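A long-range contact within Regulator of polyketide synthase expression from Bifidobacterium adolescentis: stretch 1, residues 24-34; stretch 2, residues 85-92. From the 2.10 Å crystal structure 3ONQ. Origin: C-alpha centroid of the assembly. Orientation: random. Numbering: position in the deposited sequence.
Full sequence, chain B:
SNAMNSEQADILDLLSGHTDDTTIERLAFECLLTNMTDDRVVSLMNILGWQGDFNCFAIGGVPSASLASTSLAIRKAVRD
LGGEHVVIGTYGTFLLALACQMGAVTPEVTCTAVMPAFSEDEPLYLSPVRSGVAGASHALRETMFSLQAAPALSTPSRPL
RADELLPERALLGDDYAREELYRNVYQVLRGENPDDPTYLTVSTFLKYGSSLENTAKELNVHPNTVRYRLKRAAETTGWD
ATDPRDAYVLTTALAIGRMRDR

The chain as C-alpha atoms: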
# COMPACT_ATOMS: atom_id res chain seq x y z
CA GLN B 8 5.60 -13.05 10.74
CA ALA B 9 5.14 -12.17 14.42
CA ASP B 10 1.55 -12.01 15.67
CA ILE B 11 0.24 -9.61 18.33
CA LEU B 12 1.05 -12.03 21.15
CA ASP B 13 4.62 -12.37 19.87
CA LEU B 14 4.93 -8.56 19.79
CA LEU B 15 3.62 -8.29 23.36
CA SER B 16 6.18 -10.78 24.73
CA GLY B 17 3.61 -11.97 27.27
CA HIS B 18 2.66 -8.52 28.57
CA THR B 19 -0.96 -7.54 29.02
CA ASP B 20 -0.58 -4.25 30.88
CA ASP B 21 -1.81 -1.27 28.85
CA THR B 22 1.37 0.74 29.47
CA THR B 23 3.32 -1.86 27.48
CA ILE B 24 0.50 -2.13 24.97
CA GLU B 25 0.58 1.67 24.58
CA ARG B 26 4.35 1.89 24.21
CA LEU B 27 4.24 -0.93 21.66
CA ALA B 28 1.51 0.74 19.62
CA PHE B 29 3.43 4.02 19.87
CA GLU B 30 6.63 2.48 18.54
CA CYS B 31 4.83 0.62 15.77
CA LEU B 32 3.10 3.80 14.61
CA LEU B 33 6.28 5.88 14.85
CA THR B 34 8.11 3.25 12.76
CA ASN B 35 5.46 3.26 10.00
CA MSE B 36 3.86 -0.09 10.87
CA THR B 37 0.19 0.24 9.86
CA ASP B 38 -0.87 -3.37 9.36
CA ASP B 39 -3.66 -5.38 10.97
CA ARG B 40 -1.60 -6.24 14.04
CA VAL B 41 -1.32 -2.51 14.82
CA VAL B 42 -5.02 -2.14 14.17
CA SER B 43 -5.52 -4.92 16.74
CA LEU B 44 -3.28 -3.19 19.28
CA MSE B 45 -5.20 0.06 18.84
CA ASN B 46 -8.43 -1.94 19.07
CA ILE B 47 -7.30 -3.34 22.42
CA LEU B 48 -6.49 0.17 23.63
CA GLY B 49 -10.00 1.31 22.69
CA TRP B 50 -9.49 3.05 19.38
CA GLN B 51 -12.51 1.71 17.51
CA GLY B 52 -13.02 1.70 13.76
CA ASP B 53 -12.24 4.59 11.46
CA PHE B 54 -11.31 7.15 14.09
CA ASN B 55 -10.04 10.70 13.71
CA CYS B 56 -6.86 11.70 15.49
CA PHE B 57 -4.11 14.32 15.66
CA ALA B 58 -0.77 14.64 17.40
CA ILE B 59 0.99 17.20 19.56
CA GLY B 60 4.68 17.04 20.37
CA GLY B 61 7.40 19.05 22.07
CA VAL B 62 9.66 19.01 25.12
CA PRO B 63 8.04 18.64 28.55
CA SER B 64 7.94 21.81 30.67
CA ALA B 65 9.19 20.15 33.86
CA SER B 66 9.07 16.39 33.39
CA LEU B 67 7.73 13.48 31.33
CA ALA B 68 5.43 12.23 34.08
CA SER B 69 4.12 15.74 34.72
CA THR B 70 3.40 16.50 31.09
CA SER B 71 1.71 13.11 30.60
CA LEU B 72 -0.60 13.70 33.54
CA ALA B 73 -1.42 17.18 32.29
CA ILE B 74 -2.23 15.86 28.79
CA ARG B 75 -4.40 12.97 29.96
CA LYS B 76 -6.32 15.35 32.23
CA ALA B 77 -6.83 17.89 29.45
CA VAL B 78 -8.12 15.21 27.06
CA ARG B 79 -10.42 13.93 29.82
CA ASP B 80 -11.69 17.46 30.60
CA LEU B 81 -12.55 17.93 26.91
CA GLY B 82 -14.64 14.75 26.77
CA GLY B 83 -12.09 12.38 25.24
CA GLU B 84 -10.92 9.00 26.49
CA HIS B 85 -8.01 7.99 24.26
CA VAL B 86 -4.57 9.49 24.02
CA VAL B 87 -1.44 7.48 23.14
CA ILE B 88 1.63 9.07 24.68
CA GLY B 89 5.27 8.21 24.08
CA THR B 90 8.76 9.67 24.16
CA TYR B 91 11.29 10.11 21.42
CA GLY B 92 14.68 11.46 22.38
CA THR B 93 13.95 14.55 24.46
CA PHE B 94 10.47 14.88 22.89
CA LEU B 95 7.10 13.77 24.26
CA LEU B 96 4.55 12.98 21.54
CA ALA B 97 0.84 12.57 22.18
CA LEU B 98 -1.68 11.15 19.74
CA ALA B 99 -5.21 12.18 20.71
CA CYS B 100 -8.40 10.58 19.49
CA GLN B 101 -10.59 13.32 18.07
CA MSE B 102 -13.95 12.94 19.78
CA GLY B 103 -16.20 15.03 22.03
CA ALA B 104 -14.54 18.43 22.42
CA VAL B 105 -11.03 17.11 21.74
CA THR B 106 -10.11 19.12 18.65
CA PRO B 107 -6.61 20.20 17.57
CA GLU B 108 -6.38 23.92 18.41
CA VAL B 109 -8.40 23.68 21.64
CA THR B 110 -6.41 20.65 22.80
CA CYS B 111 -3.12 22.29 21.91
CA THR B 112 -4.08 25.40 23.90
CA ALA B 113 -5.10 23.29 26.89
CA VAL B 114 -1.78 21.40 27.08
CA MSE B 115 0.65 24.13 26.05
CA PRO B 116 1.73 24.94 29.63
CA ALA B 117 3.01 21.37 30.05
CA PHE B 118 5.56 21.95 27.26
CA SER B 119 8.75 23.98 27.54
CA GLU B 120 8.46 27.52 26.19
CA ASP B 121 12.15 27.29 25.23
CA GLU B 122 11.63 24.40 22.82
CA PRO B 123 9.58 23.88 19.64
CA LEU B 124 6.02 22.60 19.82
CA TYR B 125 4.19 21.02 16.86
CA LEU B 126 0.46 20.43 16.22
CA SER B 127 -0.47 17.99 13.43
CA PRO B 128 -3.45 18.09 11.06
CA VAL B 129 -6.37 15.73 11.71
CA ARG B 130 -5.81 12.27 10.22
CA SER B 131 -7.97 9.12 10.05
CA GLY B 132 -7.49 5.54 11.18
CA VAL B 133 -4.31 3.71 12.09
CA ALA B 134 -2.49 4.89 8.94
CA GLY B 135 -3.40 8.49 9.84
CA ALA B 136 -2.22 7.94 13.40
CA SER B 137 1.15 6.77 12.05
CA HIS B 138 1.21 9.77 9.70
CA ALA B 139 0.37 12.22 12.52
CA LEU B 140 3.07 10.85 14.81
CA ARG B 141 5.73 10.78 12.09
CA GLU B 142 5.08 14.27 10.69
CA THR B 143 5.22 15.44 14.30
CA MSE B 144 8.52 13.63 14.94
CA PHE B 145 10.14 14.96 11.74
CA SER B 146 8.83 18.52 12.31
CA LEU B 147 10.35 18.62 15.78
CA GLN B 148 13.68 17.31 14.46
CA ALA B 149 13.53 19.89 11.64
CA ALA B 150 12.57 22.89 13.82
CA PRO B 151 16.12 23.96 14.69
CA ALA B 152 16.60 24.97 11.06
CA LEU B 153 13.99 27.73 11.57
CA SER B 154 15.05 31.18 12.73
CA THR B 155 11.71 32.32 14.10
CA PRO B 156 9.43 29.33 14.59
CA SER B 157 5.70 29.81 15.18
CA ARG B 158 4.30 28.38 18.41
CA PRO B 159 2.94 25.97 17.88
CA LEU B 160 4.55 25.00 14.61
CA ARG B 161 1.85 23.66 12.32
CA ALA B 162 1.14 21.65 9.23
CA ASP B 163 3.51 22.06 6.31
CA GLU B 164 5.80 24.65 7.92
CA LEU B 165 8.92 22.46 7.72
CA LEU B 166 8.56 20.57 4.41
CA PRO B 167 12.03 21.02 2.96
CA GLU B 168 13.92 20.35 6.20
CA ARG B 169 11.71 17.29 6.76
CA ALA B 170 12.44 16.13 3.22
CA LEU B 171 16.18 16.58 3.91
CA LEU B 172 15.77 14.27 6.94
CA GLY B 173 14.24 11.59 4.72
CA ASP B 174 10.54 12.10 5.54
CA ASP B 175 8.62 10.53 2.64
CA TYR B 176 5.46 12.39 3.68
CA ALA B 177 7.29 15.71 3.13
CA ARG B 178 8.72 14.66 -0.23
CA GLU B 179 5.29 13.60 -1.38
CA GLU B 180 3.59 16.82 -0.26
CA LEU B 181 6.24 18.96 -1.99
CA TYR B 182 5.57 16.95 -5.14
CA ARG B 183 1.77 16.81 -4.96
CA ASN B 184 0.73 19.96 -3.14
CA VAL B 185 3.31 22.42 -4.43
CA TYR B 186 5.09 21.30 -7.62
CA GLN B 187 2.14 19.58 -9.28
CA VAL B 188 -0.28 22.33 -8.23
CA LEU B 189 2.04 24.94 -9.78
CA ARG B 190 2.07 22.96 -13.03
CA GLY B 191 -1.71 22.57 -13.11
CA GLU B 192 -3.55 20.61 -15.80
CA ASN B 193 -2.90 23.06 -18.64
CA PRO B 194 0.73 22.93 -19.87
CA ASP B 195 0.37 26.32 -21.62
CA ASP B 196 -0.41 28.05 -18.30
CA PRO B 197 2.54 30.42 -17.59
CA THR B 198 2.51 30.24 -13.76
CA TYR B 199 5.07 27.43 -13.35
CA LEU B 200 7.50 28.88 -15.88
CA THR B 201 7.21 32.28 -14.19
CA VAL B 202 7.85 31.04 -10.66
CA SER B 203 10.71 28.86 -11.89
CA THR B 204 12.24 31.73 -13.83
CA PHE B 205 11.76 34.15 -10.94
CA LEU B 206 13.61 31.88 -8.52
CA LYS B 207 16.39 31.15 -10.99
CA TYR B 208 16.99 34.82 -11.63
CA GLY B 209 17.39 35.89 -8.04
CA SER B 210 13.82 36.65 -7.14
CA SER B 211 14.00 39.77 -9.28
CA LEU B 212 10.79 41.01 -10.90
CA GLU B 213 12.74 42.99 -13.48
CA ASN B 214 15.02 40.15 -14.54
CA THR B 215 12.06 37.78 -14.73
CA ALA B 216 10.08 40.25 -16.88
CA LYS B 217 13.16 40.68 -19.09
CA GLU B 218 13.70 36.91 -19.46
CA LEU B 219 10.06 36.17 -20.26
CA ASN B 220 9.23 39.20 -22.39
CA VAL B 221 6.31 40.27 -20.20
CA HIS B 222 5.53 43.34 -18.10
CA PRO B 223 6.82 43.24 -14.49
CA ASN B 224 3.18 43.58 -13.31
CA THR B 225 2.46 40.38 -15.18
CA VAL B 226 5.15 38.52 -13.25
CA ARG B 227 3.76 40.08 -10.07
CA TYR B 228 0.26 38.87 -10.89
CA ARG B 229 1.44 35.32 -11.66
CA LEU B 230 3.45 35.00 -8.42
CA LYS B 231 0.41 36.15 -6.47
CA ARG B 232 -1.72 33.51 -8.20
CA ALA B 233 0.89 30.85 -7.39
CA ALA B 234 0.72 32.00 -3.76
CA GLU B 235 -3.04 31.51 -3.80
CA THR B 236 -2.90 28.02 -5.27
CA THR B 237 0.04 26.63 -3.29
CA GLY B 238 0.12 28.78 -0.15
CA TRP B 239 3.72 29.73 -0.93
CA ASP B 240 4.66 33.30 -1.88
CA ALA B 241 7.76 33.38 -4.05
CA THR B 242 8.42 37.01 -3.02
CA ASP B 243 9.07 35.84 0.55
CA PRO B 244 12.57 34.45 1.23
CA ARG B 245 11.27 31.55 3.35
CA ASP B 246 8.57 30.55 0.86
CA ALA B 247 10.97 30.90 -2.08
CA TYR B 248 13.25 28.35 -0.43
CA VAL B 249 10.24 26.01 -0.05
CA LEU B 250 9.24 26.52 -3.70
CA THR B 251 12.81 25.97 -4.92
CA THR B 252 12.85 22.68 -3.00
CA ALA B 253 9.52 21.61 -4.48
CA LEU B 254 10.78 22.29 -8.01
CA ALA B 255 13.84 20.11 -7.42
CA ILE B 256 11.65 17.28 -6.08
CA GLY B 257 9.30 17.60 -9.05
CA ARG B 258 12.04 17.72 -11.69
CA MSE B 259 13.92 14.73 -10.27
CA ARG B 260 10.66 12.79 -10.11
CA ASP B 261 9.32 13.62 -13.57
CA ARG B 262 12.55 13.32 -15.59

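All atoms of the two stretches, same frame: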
# COMPACT_ATOMS: atom_id res chain seq x y z
N ILE B 24 1.28 -2.11 26.19
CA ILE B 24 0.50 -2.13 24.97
C ILE B 24 0.56 -0.75 24.30
O ILE B 24 0.69 -0.65 23.07
CB ILE B 24 -0.95 -2.54 25.25
CG1 ILE B 24 -0.98 -3.93 25.88
CG2 ILE B 24 -1.78 -2.52 23.95
CD1 ILE B 24 -2.35 -4.42 26.23
N GLU B 25 0.50 0.31 25.10
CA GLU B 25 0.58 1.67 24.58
C GLU B 25 1.95 1.95 23.95
O GLU B 25 2.05 2.45 22.83
CB GLU B 25 0.29 2.70 25.67
CG GLU B 25 0.32 4.14 25.17
CD GLU B 25 0.30 5.16 26.29
OE1 GLU B 25 1.00 4.95 27.30
OE2 GLU B 25 -0.41 6.18 26.16
N ARG B 26 3.01 1.61 24.68
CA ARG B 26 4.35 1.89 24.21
C ARG B 26 4.61 1.14 22.91
O ARG B 26 5.25 1.66 21.99
CB ARG B 26 5.42 1.54 25.25
CG ARG B 26 6.84 1.76 24.75
CD ARG B 26 7.88 1.49 25.83
NE ARG B 26 7.41 0.54 26.85
CZ ARG B 26 7.50 -0.79 26.76
NH1 ARG B 26 8.03 -1.36 25.68
NH2 ARG B 26 7.05 -1.55 27.75
N LEU B 27 4.09 -0.10 22.86
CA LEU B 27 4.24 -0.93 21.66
C LEU B 27 3.49 -0.33 20.48
O LEU B 27 4.02 -0.28 19.37
CB LEU B 27 3.76 -2.36 21.92
CG LEU B 27 3.79 -3.31 20.72
CD1 LEU B 27 5.22 -3.53 20.23
CD2 LEU B 27 3.13 -4.66 21.08
N ALA B 28 2.26 0.12 20.70
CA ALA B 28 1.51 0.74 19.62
C ALA B 28 2.21 2.03 19.17
O ALA B 28 2.33 2.30 17.98
CB ALA B 28 0.09 1.03 20.05
N PHE B 29 2.67 2.81 20.15
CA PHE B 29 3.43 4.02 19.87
C PHE B 29 4.61 3.72 18.95
O PHE B 29 4.74 4.32 17.89
CB PHE B 29 3.91 4.67 21.17
CG PHE B 29 4.71 5.94 20.97
CD1 PHE B 29 4.08 7.15 20.71
CD2 PHE B 29 6.09 5.93 21.07
CE1 PHE B 29 4.81 8.31 20.55
CE2 PHE B 29 6.83 7.09 20.91
CZ PHE B 29 6.19 8.29 20.65
N GLU B 30 5.45 2.77 19.35
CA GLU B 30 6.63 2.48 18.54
C GLU B 30 6.28 1.95 17.16
O GLU B 30 6.95 2.27 16.19
CB GLU B 30 7.59 1.51 19.25
CG GLU B 30 8.24 2.09 20.48
CD GLU B 30 9.15 1.09 21.17
OE1 GLU B 30 9.51 0.07 20.53
OE2 GLU B 30 9.50 1.31 22.35
N CYS B 31 5.23 1.13 17.07
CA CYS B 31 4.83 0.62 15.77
C CYS B 31 4.43 1.80 14.87
O CYS B 31 4.88 1.90 13.73
CB CYS B 31 3.68 -0.38 15.88
SG CYS B 31 4.13 -1.96 16.68
N LEU B 32 3.59 2.68 15.39
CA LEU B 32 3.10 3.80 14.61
C LEU B 32 4.26 4.70 14.19
O LEU B 32 4.34 5.12 13.04
CB LEU B 32 2.06 4.59 15.40
CG LEU B 32 0.77 3.84 15.75
CD1 LEU B 32 -0.05 4.62 16.76
CD2 LEU B 32 -0.03 3.55 14.48
N LEU B 33 5.16 4.99 15.13
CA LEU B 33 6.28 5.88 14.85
C LEU B 33 7.21 5.27 13.79
O LEU B 33 7.87 5.99 13.05
CB LEU B 33 7.05 6.19 16.13
CG LEU B 33 7.85 7.49 16.16
CD1 LEU B 33 6.99 8.64 15.68
CD2 LEU B 33 8.37 7.75 17.57
N THR B 34 7.25 3.93 13.72
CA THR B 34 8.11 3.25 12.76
C THR B 34 7.38 2.84 11.48
O THR B 34 7.85 1.99 10.73
CB THR B 34 8.88 2.03 13.38
OG1 THR B 34 7.95 1.03 13.82
CG2 THR B 34 9.74 2.48 14.56
N HIS B 85 -9.18 8.66 24.83
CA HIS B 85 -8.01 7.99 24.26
C HIS B 85 -6.94 8.99 23.91
O HIS B 85 -7.19 9.95 23.17
CB HIS B 85 -8.40 7.20 23.02
CG HIS B 85 -9.57 6.29 23.23
ND1 HIS B 85 -9.56 5.28 24.17
CD2 HIS B 85 -10.79 6.24 22.64
CE1 HIS B 85 -10.72 4.65 24.14
NE2 HIS B 85 -11.48 5.21 23.22
N VAL B 86 -5.75 8.79 24.47
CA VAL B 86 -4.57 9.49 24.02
C VAL B 86 -3.34 8.58 24.21
O VAL B 86 -3.05 8.13 25.32
CB VAL B 86 -4.41 10.88 24.69
CG1 VAL B 86 -4.33 10.74 26.19
CG2 VAL B 86 -3.19 11.62 24.14
N VAL B 87 -2.67 8.27 23.11
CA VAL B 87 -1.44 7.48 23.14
C VAL B 87 -0.25 8.40 23.30
O VAL B 87 -0.04 9.30 22.47
CB VAL B 87 -1.27 6.65 21.86
CG1 VAL B 87 0.13 6.03 21.80
CG2 VAL B 87 -2.36 5.58 21.79
N ILE B 88 0.51 8.19 24.36
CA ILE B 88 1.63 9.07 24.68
C ILE B 88 2.92 8.28 24.68
O ILE B 88 2.97 7.15 25.17
CB ILE B 88 1.44 9.72 26.06
CG1 ILE B 88 0.12 10.51 26.08
CG2 ILE B 88 2.63 10.61 26.43
CD1 ILE B 88 -0.10 11.31 27.34
N GLY B 89 3.98 8.87 24.12
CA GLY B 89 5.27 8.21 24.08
C GLY B 89 6.40 9.21 23.98
O GLY B 89 6.18 10.39 23.69
N THR B 90 7.62 8.76 24.21
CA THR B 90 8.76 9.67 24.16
C THR B 90 9.67 9.31 23.01
O THR B 90 9.74 8.16 22.58
CB THR B 90 9.56 9.66 25.46
OG1 THR B 90 10.09 8.35 25.67
CG2 THR B 90 8.67 10.04 26.63
N TYR B 91 10.36 10.32 22.50
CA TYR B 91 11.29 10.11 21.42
C TYR B 91 12.44 11.08 21.57
O TYR B 91 12.29 12.28 21.32
CB TYR B 91 10.58 10.28 20.08
CG TYR B 91 11.49 10.09 18.91
CD1 TYR B 91 11.78 8.83 18.43
CD2 TYR B 91 12.08 11.19 18.30
CE1 TYR B 91 12.63 8.66 17.35
CE2 TYR B 91 12.91 11.03 17.22
CZ TYR B 91 13.19 9.77 16.75
OH TYR B 91 14.03 9.63 15.68
N GLY B 92 13.59 10.58 22.01
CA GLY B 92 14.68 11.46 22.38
C GLY B 92 14.22 12.31 23.55
O GLY B 92 13.68 11.80 24.53

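Residues 24-33 form the final turns of a helix that packs across the strand formed by residues 86-91. The two axes approach to 7.9 Å, with an angle of 72° between their N-to-C directions. The backbones come nearest at Glu25 and Val87 (CA to CA 6.3 Å) and at Phe29 and Gly89 (CA to CA 6.2 Å), then diverge, with 9.3 Å between the CA atoms of Leu33 and Tyr91. Glu25, Phe29 and Leu33, spaced one helical turn apart, therefore follow alternate strand residues, and together the stretches bury 403 Å².

Glu25, with chi1 and chi2 both t, extends to the strand and accepts a hydrogen bond from its backbone: Ile88 N lies 2.9 Å from Glu25 OE2, with an N-H...O angle of 166°. Its aliphatic portion also packs on Val87, CG to CG1 at 3.9 Å.

Phe29 is the centre of the contact. Gly89 CA sits 3.5 Å from the centroid of the Phe29 ring, nearly on the ring normal, in a CH-pi interaction. Glycine suits this position because an ideal CB would fall 2.4 Å from Phe29 CD2, a clash. Buried Val87 adds CG1 near the ring's edge, 4.1 Å from Phe29 CB. Farther along, Leu33 CD2 meets Tyr91 CD1 at 3.7 Å, extending the apolar contact where the backbones are more widely separated.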